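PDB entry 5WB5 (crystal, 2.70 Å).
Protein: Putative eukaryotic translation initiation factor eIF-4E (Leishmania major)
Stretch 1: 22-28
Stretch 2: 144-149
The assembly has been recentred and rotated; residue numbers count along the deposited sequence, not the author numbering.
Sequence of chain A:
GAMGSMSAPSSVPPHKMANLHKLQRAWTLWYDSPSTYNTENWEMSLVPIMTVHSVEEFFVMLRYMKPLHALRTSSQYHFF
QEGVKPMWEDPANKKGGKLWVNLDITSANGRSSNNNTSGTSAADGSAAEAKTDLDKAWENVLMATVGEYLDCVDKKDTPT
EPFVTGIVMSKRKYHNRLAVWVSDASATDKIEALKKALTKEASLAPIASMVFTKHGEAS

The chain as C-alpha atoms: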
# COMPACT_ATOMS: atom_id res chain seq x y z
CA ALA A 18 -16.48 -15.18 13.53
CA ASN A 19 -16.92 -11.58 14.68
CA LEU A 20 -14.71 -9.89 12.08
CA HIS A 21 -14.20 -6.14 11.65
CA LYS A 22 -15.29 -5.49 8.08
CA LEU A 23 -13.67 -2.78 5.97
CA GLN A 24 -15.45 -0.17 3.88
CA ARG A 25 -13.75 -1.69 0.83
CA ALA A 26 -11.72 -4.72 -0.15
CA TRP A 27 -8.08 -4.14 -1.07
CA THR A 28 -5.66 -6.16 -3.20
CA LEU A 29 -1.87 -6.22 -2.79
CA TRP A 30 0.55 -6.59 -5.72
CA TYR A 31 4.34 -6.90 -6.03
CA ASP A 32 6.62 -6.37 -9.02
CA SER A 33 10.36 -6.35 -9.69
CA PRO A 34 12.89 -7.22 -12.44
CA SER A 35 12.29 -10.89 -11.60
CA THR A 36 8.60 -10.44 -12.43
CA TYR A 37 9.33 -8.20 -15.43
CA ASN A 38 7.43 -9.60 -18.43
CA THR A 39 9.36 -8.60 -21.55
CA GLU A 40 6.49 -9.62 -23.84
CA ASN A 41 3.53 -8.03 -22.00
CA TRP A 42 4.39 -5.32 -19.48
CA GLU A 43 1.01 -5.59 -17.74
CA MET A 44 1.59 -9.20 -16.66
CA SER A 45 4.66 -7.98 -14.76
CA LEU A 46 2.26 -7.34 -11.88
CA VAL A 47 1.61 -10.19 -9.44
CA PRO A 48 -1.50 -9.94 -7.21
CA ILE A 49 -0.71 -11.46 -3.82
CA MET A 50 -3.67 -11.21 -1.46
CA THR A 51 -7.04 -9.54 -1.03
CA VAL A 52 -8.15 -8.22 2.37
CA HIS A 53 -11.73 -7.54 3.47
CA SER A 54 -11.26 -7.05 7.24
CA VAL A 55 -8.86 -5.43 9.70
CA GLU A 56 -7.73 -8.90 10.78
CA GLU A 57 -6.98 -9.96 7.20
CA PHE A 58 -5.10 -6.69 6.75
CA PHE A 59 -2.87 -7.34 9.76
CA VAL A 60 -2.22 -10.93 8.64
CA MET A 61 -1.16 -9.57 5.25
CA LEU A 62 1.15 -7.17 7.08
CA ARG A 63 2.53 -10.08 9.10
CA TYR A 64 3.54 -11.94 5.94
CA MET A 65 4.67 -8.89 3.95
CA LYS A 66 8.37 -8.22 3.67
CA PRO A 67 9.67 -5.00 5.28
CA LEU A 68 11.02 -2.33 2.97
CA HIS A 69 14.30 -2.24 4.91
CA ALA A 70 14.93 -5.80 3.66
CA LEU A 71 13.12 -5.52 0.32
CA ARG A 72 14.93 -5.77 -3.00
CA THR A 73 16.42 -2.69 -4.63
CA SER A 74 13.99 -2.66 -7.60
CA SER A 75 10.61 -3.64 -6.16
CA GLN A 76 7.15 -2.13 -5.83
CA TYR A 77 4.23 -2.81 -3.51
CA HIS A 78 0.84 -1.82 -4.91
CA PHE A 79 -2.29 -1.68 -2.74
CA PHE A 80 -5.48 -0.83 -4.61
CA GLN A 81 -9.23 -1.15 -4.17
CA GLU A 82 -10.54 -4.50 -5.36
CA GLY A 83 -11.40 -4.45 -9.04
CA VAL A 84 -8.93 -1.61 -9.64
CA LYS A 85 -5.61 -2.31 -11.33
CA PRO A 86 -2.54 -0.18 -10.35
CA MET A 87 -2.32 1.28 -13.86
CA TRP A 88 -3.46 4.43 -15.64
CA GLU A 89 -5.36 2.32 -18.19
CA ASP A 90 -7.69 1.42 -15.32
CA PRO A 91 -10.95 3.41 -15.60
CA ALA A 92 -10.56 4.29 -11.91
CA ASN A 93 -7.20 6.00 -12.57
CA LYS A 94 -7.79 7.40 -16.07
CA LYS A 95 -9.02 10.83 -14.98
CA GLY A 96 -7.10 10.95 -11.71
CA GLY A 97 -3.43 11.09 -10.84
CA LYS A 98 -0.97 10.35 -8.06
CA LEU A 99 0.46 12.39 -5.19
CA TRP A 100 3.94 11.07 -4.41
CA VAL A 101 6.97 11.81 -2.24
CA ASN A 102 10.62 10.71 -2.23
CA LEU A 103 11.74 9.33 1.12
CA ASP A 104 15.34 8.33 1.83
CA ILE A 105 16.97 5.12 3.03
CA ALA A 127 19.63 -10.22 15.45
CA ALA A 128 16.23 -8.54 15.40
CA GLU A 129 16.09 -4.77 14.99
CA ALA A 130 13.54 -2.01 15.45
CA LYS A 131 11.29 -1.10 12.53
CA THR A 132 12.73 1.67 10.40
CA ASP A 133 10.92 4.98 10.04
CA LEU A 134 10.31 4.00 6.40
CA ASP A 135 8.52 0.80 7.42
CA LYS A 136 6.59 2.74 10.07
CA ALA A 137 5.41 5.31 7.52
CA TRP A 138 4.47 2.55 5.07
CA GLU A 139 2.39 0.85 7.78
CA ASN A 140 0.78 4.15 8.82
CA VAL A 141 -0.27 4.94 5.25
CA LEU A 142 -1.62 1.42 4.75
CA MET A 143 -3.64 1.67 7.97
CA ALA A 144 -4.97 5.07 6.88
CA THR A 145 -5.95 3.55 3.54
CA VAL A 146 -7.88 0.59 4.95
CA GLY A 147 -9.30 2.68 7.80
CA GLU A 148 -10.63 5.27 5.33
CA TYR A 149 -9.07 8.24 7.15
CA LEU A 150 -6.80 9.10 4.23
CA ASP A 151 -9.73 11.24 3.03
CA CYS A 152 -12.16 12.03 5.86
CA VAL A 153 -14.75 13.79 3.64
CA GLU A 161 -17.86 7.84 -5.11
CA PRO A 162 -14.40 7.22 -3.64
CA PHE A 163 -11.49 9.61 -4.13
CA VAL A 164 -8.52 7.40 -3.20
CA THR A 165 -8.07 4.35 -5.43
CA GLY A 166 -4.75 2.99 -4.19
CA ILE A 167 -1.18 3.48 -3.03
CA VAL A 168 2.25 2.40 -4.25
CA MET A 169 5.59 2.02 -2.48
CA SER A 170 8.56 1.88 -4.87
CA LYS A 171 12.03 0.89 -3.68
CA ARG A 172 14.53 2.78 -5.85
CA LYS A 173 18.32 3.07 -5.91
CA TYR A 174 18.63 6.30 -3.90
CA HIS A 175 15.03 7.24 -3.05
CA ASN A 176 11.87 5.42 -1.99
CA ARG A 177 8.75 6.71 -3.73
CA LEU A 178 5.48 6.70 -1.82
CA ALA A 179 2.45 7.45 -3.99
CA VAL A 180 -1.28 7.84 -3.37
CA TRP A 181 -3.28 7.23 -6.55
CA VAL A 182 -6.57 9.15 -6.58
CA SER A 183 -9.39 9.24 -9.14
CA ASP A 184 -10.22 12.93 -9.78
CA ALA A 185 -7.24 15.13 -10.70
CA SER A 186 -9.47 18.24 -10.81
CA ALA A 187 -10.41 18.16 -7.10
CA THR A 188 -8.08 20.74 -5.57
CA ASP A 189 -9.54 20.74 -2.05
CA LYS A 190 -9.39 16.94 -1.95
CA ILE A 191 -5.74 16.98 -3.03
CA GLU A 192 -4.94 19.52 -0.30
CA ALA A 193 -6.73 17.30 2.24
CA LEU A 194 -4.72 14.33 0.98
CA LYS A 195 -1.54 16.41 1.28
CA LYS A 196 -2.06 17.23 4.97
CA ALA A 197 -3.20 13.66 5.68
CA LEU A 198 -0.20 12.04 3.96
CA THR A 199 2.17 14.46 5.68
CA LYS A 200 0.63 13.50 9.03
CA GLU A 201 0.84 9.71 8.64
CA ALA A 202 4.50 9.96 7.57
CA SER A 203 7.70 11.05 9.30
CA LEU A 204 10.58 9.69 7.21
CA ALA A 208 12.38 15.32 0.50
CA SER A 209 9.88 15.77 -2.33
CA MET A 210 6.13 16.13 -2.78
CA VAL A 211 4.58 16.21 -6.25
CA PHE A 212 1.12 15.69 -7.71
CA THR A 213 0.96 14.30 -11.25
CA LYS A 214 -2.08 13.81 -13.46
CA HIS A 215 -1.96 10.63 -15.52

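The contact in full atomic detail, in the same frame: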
# COMPACT_ATOMS: atom_id res chain seq x y z
N LYS A 22 -15.25 -5.70 9.51
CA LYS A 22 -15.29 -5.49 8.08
C LYS A 22 -14.79 -4.10 7.70
O LYS A 22 -14.98 -3.13 8.43
CB LYS A 22 -16.71 -5.69 7.56
N LEU A 23 -14.16 -4.03 6.53
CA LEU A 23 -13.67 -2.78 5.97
C LEU A 23 -14.73 -2.14 5.08
O LEU A 23 -15.67 -2.80 4.62
CB LEU A 23 -12.39 -3.01 5.16
CG LEU A 23 -11.18 -3.56 5.91
CD1 LEU A 23 -10.09 -3.90 4.93
CD2 LEU A 23 -10.69 -2.56 6.93
N GLN A 24 -14.57 -0.84 4.83
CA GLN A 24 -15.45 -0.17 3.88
C GLN A 24 -15.26 -0.72 2.48
O GLN A 24 -16.20 -0.71 1.68
CB GLN A 24 -15.20 1.34 3.91
CG GLN A 24 -16.10 2.14 2.99
CD GLN A 24 -17.57 1.96 3.31
OE1 GLN A 24 -17.98 2.03 4.47
NE2 GLN A 24 -18.38 1.73 2.28
N ARG A 25 -14.06 -1.19 2.16
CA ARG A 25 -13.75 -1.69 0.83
C ARG A 25 -12.72 -2.80 0.93
O ARG A 25 -11.91 -2.83 1.86
CB ARG A 25 -13.21 -0.56 -0.07
CG ARG A 25 -14.16 0.60 -0.26
CD ARG A 25 -13.56 1.67 -1.17
NE ARG A 25 -12.53 2.46 -0.50
CZ ARG A 25 -11.78 3.38 -1.10
NH1 ARG A 25 -11.93 3.62 -2.40
NH2 ARG A 25 -10.87 4.05 -0.41
N ALA A 26 -12.77 -3.72 -0.03
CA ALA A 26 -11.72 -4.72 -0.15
C ALA A 26 -10.49 -4.09 -0.81
O ALA A 26 -10.59 -3.09 -1.52
CB ALA A 26 -12.20 -5.92 -0.97
N TRP A 27 -9.33 -4.68 -0.55
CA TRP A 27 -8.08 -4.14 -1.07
C TRP A 27 -7.16 -5.28 -1.49
O TRP A 27 -6.99 -6.24 -0.74
CB TRP A 27 -7.38 -3.25 -0.04
CG TRP A 27 -8.17 -2.05 0.35
CD1 TRP A 27 -9.14 -1.98 1.30
CD2 TRP A 27 -8.07 -0.74 -0.22
NE1 TRP A 27 -9.65 -0.71 1.37
CE2 TRP A 27 -9.01 0.07 0.45
CE3 TRP A 27 -7.27 -0.17 -1.22
CZ2 TRP A 27 -9.17 1.42 0.15
CZ3 TRP A 27 -7.44 1.17 -1.51
CH2 TRP A 27 -8.38 1.95 -0.83
N THR A 28 -6.56 -5.15 -2.66
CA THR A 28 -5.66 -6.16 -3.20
C THR A 28 -4.23 -5.63 -3.20
O THR A 28 -3.98 -4.46 -3.53
CB THR A 28 -6.06 -6.56 -4.62
OG1 THR A 28 -7.43 -6.97 -4.64
CG2 THR A 28 -5.19 -7.69 -5.14
N ALA A 144 -4.09 3.96 7.26
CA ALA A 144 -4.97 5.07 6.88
C ALA A 144 -5.79 4.72 5.65
O ALA A 144 -6.96 5.12 5.53
CB ALA A 144 -4.15 6.33 6.64
N THR A 145 -5.21 3.96 4.72
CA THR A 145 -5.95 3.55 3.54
C THR A 145 -7.12 2.65 3.93
O THR A 145 -8.28 2.95 3.63
CB THR A 145 -5.02 2.83 2.56
OG1 THR A 145 -3.90 3.67 2.26
CG2 THR A 145 -5.75 2.50 1.26
N VAL A 146 -6.83 1.55 4.63
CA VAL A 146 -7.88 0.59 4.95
C VAL A 146 -8.90 1.20 5.91
O VAL A 146 -10.10 0.94 5.81
CB VAL A 146 -7.29 -0.72 5.51
CG1 VAL A 146 -6.47 -1.42 4.45
CG2 VAL A 146 -6.46 -0.46 6.77
N GLY A 147 -8.43 2.04 6.85
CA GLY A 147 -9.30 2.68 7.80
C GLY A 147 -10.09 3.85 7.26
O GLY A 147 -10.93 4.41 7.98
N GLU A 148 -9.85 4.25 6.02
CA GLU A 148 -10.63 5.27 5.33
C GLU A 148 -10.47 6.66 5.94
O GLU A 148 -11.33 7.52 5.75
CB GLU A 148 -12.12 4.91 5.28
CG GLU A 148 -12.43 3.65 4.49
CD GLU A 148 -12.16 3.81 3.01
OE1 GLU A 148 -12.05 4.97 2.55
OE2 GLU A 148 -12.07 2.78 2.32
N TYR A 149 -9.39 6.90 6.69
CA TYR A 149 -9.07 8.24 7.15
C TYR A 149 -7.91 8.86 6.37
O TYR A 149 -7.23 9.75 6.88
CB TYR A 149 -8.78 8.26 8.65
CG TYR A 149 -7.72 7.30 9.15
CD1 TYR A 149 -8.04 5.98 9.44
CD2 TYR A 149 -6.42 7.73 9.40
CE1 TYR A 149 -7.09 5.10 9.92
CE2 TYR A 149 -5.46 6.85 9.88
CZ TYR A 149 -5.80 5.54 10.15
OH TYR A 149 -4.86 4.65 10.63

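Stretch 1, two short strand segments joined by a corner at Gln24 and Arg25, lies against the C-terminal end of the helix in stretch 2; no backbone hydrogen bond links them, and side chains make most of the contact. The helix closes in a Schellman motif: Glu148 takes positive phi (67°), its N bonds to Thr145 O (3.1 Å), and Tyr149 N reaches Ala144 O in a weak bond (3.2 Å). Glu148 lies beside the corner, where its carboxylate meets Arg25. Arg25 NE donates to Glu148 OE2 (2.9 Å, 157°), the best-aligned bond of the salt bridge; Arg25 NH2 adds a second to Glu148 OE2 (3.2 Å) and a weak one to Glu148 OE1 (3.3 Å). OE2 thus accepts twice, near the guanidinium plane, where the N-H groups point; it also sits at the Trp27 ring edge, 3.9 Å from Trp27 CZ2. Arg25 NH1 and NH2, Gln24 OE1 and Thr145 OG1 find partners elsewhere in the structure. Most of the remaining contact is apolar packing. Thr145 CG2 sits 3.6 Å from the centroid of the six-membered ring of Trp27, a CH-pi contact over the face; Val146 CG1 covers the same face, 4.2 Å from Trp27 CD1. Leu23 CD2 packs 4.1 Å from Val146 CB, and Gln24 CB touches Glu148 CG at 3.7 Å.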